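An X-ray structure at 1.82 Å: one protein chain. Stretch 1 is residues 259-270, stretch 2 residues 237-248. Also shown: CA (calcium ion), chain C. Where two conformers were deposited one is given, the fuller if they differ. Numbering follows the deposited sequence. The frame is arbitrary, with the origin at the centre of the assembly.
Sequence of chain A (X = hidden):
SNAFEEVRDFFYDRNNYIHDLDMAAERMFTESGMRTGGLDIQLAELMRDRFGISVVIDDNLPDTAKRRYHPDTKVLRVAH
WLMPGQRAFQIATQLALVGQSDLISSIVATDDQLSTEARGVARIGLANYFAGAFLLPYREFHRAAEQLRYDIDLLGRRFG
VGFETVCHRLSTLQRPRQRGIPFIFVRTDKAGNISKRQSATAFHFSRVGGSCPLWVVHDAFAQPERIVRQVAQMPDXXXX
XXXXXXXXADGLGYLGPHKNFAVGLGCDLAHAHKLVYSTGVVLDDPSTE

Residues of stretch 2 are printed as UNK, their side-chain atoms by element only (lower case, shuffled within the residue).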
# COMPACT_ATOMS: atom_id res chain seq x y z
N LYS A 259 -13.41 -8.36 7.32
CA LYS A 259 -13.96 -9.21 6.27
C LYS A 259 -12.84 -9.60 5.32
O LYS A 259 -11.71 -9.13 5.43
CB LYS A 259 -15.12 -8.52 5.54
CG LYS A 259 -14.81 -7.14 4.99
CD LYS A 259 -16.07 -6.50 4.44
CE LYS A 259 -15.78 -5.22 3.68
NZ LYS A 259 -17.04 -4.60 3.18
N ASN A 260 -13.17 -10.49 4.39
CA ASN A 260 -12.18 -11.07 3.49
C ASN A 260 -12.13 -10.31 2.18
O ASN A 260 -13.17 -9.96 1.60
CB ASN A 260 -12.48 -12.55 3.23
CG ASN A 260 -12.09 -13.43 4.41
OD1 ASN A 260 -12.96 -13.97 5.09
ND2 ASN A 260 -10.79 -13.57 4.65
N PHE A 261 -10.92 -10.04 1.71
CA PHE A 261 -10.69 -9.33 0.46
C PHE A 261 -9.86 -10.20 -0.47
O PHE A 261 -9.14 -11.11 -0.05
CB PHE A 261 -9.96 -8.00 0.70
CG PHE A 261 -10.71 -7.04 1.58
CD1 PHE A 261 -11.62 -6.13 1.04
CD2 PHE A 261 -10.52 -7.04 2.95
CE1 PHE A 261 -12.31 -5.25 1.86
CE2 PHE A 261 -11.21 -6.16 3.77
CZ PHE A 261 -12.10 -5.26 3.22
N ALA A 262 -9.99 -9.90 -1.76
CA ALA A 262 -9.05 -10.37 -2.77
C ALA A 262 -8.37 -9.16 -3.37
O ALA A 262 -9.01 -8.12 -3.58
CB ALA A 262 -9.75 -11.18 -3.86
N VAL A 263 -7.08 -9.29 -3.65
CA VAL A 263 -6.29 -8.20 -4.19
C VAL A 263 -5.49 -8.73 -5.37
O VAL A 263 -5.02 -9.88 -5.34
CB VAL A 263 -5.37 -7.59 -3.11
CG1 VAL A 263 -4.28 -6.75 -3.75
CG2 VAL A 263 -6.21 -6.76 -2.15
N GLY A 264 -5.34 -7.92 -6.40
CA GLY A 264 -4.64 -8.36 -7.59
C GLY A 264 -3.91 -7.23 -8.27
O GLY A 264 -4.19 -6.04 -8.05
N LEU A 265 -2.94 -7.62 -9.08
CA LEU A 265 -2.19 -6.72 -9.95
C LEU A 265 -2.28 -7.23 -11.37
O LEU A 265 -2.17 -8.44 -11.62
CB LEU A 265 -0.71 -6.66 -9.55
CG LEU A 265 -0.40 -6.03 -8.20
CD1 LEU A 265 1.08 -6.21 -7.90
CD2 LEU A 265 -0.78 -4.55 -8.23
N GLY A 266 -2.46 -6.31 -12.31
CA GLY A 266 -2.40 -6.65 -13.72
C GLY A 266 -1.43 -5.73 -14.44
O GLY A 266 -1.41 -4.53 -14.19
N CYS A 267 -0.63 -6.32 -15.31
CA CYS A 267 0.29 -5.53 -16.13
C CYS A 267 0.16 -5.95 -17.58
O CYS A 267 -0.27 -7.06 -17.90
CB CYS A 267 1.76 -5.67 -15.68
SG CYS A 267 2.50 -7.32 -15.87
N ASP A 268 0.54 -5.03 -18.47
CA ASP A 268 0.51 -5.35 -19.89
C ASP A 268 1.26 -6.64 -20.14
O ASP A 268 2.33 -6.88 -19.58
CB ASP A 268 1.13 -4.23 -20.72
CG ASP A 268 0.74 -4.30 -22.20
OD1 ASP A 268 -0.18 -3.56 -22.61
OD2 ASP A 268 1.34 -5.10 -22.94
N LEU A 269 0.70 -7.48 -21.00
CA LEU A 269 1.39 -8.72 -21.31
C LEU A 269 2.83 -8.45 -21.75
O LEU A 269 3.71 -9.28 -21.51
CB LEU A 269 0.61 -9.49 -22.39
CG LEU A 269 0.93 -10.97 -22.49
CD1 LEU A 269 0.75 -11.66 -21.16
CD2 LEU A 269 0.07 -11.61 -23.58
N ALA A 270 3.10 -7.29 -22.35
CA ALA A 270 4.44 -6.95 -22.81
C ALA A 270 5.43 -6.67 -21.68
O ALA A 270 6.64 -6.57 -21.94
CB ALA A 270 4.39 -5.74 -23.74
N UNK A 237 -7.98 -3.42 -25.89
CA UNK A 237 -7.58 -4.43 -26.84
C UNK A 237 -6.26 -5.10 -26.54
O UNK A 237 -5.85 -5.99 -27.29
N UNK A 238 -5.57 -4.71 -25.47
CA UNK A 238 -4.33 -5.36 -25.10
C UNK A 238 -4.59 -6.39 -24.01
O UNK A 238 -5.55 -6.28 -23.25
c UNK A 238 -3.29 -4.34 -24.65
c UNK A 238 -2.96 -3.33 -25.75
c UNK A 238 0.30 -3.60 -26.10
n UNK A 238 1.37 -4.33 -25.78
n UNK A 238 -0.58 -3.28 -25.16
n UNK A 238 0.13 -3.20 -27.35
c UNK A 238 -1.78 -2.48 -25.40
N UNK A 239 -3.72 -7.40 -23.96
CA UNK A 239 -3.82 -8.45 -22.96
C UNK A 239 -3.03 -8.06 -21.72
O UNK A 239 -1.94 -7.50 -21.82
c UNK A 239 -3.31 -9.78 -23.50
o UNK A 239 -4.07 -10.18 -24.64
N UNK A 240 -3.59 -8.39 -20.56
CA UNK A 240 -2.96 -8.12 -19.28
C UNK A 240 -2.73 -9.43 -18.55
O UNK A 240 -3.56 -10.34 -18.62
c UNK A 240 -3.04 -4.76 -18.32
c UNK A 240 -4.43 -5.44 -20.15
c UNK A 240 -3.00 -3.47 -18.84
o UNK A 240 -3.66 -1.91 -20.56
c UNK A 240 -3.81 -7.17 -18.43
c UNK A 240 -3.77 -5.76 -18.97
c UNK A 240 -4.39 -4.16 -20.66
c UNK A 240 -3.68 -3.18 -20.01
N UNK A 241 -1.58 -9.53 -17.89
CA UNK A 241 -1.28 -10.66 -17.03
C UNK A 241 -1.66 -10.29 -15.60
O UNK A 241 -1.23 -9.25 -15.09
c UNK A 241 0.56 -12.49 -15.12
c UNK A 241 0.20 -11.03 -17.12
c UNK A 241 1.07 -14.68 -16.71
c UNK A 241 0.84 -13.71 -14.54
c UNK A 241 1.11 -14.80 -15.33
c UNK A 241 0.78 -13.46 -17.28
c UNK A 241 0.53 -12.35 -16.49
N UNK A 242 -2.48 -11.13 -14.98
CA UNK A 242 -3.08 -10.83 -13.68
C UNK A 242 -2.62 -11.84 -12.64
O UNK A 242 -2.56 -13.04 -12.91
c UNK A 242 -6.39 -6.25 -14.74
c UNK A 242 -4.61 -10.85 -13.78
c UNK A 242 -6.28 -5.76 -13.48
c UNK A 242 -5.50 -9.57 -15.83
c UNK A 242 -5.38 -7.85 -12.64
n UNK A 242 -5.98 -8.31 -16.11
c UNK A 242 -5.99 -7.57 -14.96
c UNK A 242 -5.18 -9.65 -14.50
c UNK A 242 -5.78 -6.54 -12.43
c UNK A 242 -5.48 -8.38 -13.93
N UNK A 243 -2.28 -11.34 -11.45
CA UNK A 243 -1.95 -12.18 -10.31
C UNK A 243 -2.78 -11.69 -9.13
O UNK A 243 -2.85 -10.49 -8.88
c UNK A 243 -0.12 -13.07 -8.84
c UNK A 243 -0.44 -12.13 -9.98
c UNK A 243 0.38 -12.46 -11.22
N UNK A 244 -3.44 -12.62 -8.44
CA UNK A 244 -4.38 -12.26 -7.38
C UNK A 244 -4.31 -13.27 -6.24
O UNK A 244 -3.95 -14.43 -6.43
c UNK A 244 -5.83 -12.18 -7.90
N UNK A 245 -4.66 -12.80 -5.05
CA UNK A 245 -4.78 -13.70 -3.91
C UNK A 245 -5.73 -13.08 -2.91
O UNK A 245 -5.85 -11.85 -2.83
c UNK A 245 -3.41 -13.95 -3.26
c UNK A 245 -1.97 -15.44 -1.86
c UNK A 245 -3.39 -15.11 -2.29
n UNK A 245 -0.28 -15.11 -0.07
c UNK A 245 -1.56 -14.61 -0.66
N UNK A 246 -6.41 -13.94 -2.14
CA UNK A 246 -7.15 -13.44 -0.99
C UNK A 246 -6.16 -13.00 0.09
O UNK A 246 -5.02 -13.46 0.15
c UNK A 246 -8.09 -14.51 -0.41
c UNK A 246 -9.16 -14.90 -1.42
o UNK A 246 -7.34 -15.66 -0.02
N UNK A 247 -6.62 -12.08 0.93
CA UNK A 247 -5.85 -11.62 2.07
C UNK A 247 -6.38 -12.31 3.32
O UNK A 247 -7.59 -12.36 3.53
o UNK A 247 -7.27 -9.77 2.67
c UNK A 247 -5.71 -9.43 0.89
c UNK A 247 -5.95 -10.10 2.22
N UNK A 248 -5.47 -12.85 4.12
CA UNK A 248 -5.88 -13.46 5.38
C UNK A 248 -6.34 -12.37 6.35
O UNK A 248 -5.70 -11.33 6.47
c UNK A 248 -4.74 -14.27 5.98
CA CA C . -3.95 -9.83 6.38
O HOH W 1 -0.64 -6.94 -24.59
O HOH W 2 -0.98 -1.16 -21.25
O HOH W 3 0.38 -8.88 -12.81
O HOH W 4 -2.55 -9.52 4.40
O HOH W 5 -5.21 -8.39 5.08
O HOH W 6 -5.17 -8.99 8.52

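Position 237 has no side-chain atoms, so it is Gly237; at its phi of 86° and psi of 0° a CB would jam against the preceding carbonyl oxygen.

Position 238 carries three carbons, a nitrogen, then a carbon with two more nitrogens, a guanidinium that meets the carboxylate of Asp268 edge-on: Arg238. Its NE lies 2.6 Å from Asp268 OD1 and its NH2 2.9 Å from Asp268 OD2, a two-pronged salt bridge that suits two planar, oppositely charged groups.

At 239, one carbon and one oxygen make Ser239. The small side chain packs against Leu269, whose CD2 is 3.8 Å from Ser239 CB, while Leu269 N donates to Ser239 O at 2.8 Å.

Position 240 has one carbon and a six-carbon ring bearing an oxygen: Tyr240. Asp268 CA lies over one ring face, and a water donates to both Tyr240 OH and Asp268 OD1, at 2.9 Å each.

The plain six-carbon ring at 241 identifies Phe241, an apolar residue in a buried place; its CB lies 4.1 Å from Leu269 CD1.

Position 242 bears fused five- and six-membered rings with one nitrogen: Trp242. Gly266 CA sits 3.5 Å from the centroid of the Trp242 six-membered ring, over its face, in a CH-pi contact. A CB on Gly266 would clash with Trp242 CE2, so the bare glycine makes room for the indole.

At 243, three carbons branching at the first give Val243, apolar and buried, on the same face as Leu265.

The single carbon at 244 is Ala244. It fits opposite Gly264, where the CA atoms of the two residues are 3.9 Å apart.

Four carbons in a row ending in nitrogen mark 245 as Lys245, whose long chain carries its amine to a partner elsewhere in the structure.

At 246, a carbon bearing one oxygen and one carbon is Thr246; its CG2 is 4.5 Å from Ala262 CB, and its hydroxyl is satisfied elsewhere.

The same branched pattern at 247 gives Thr247. Its OG1 approaches the edge of the Phe261 ring, while its CG2 lies 4.1 Å from Val263 CG2, so the methyl has an apolar neighbour.

Position 248 has one carbon: Ala248, which points away and binds calcium through its backbone, with O 2.3 Å from the ion CA.

The contact is an antiparallel strand pairing. Reciprocal backbone hydrogen bonds join Phe241 with Cys267, Val243 with Leu265, and Lys245 with Val263. Gly266 admits the indole on the face it shares with Trp242, the other face carries Val243, Leu265 and Val263 together with Phe241, Phe261, Cys267, Lys245 and Thr247, a mostly apolar set, and the salt bridge secures one end.

Stretch 2 (237-248) GRSYFWVAKTTA
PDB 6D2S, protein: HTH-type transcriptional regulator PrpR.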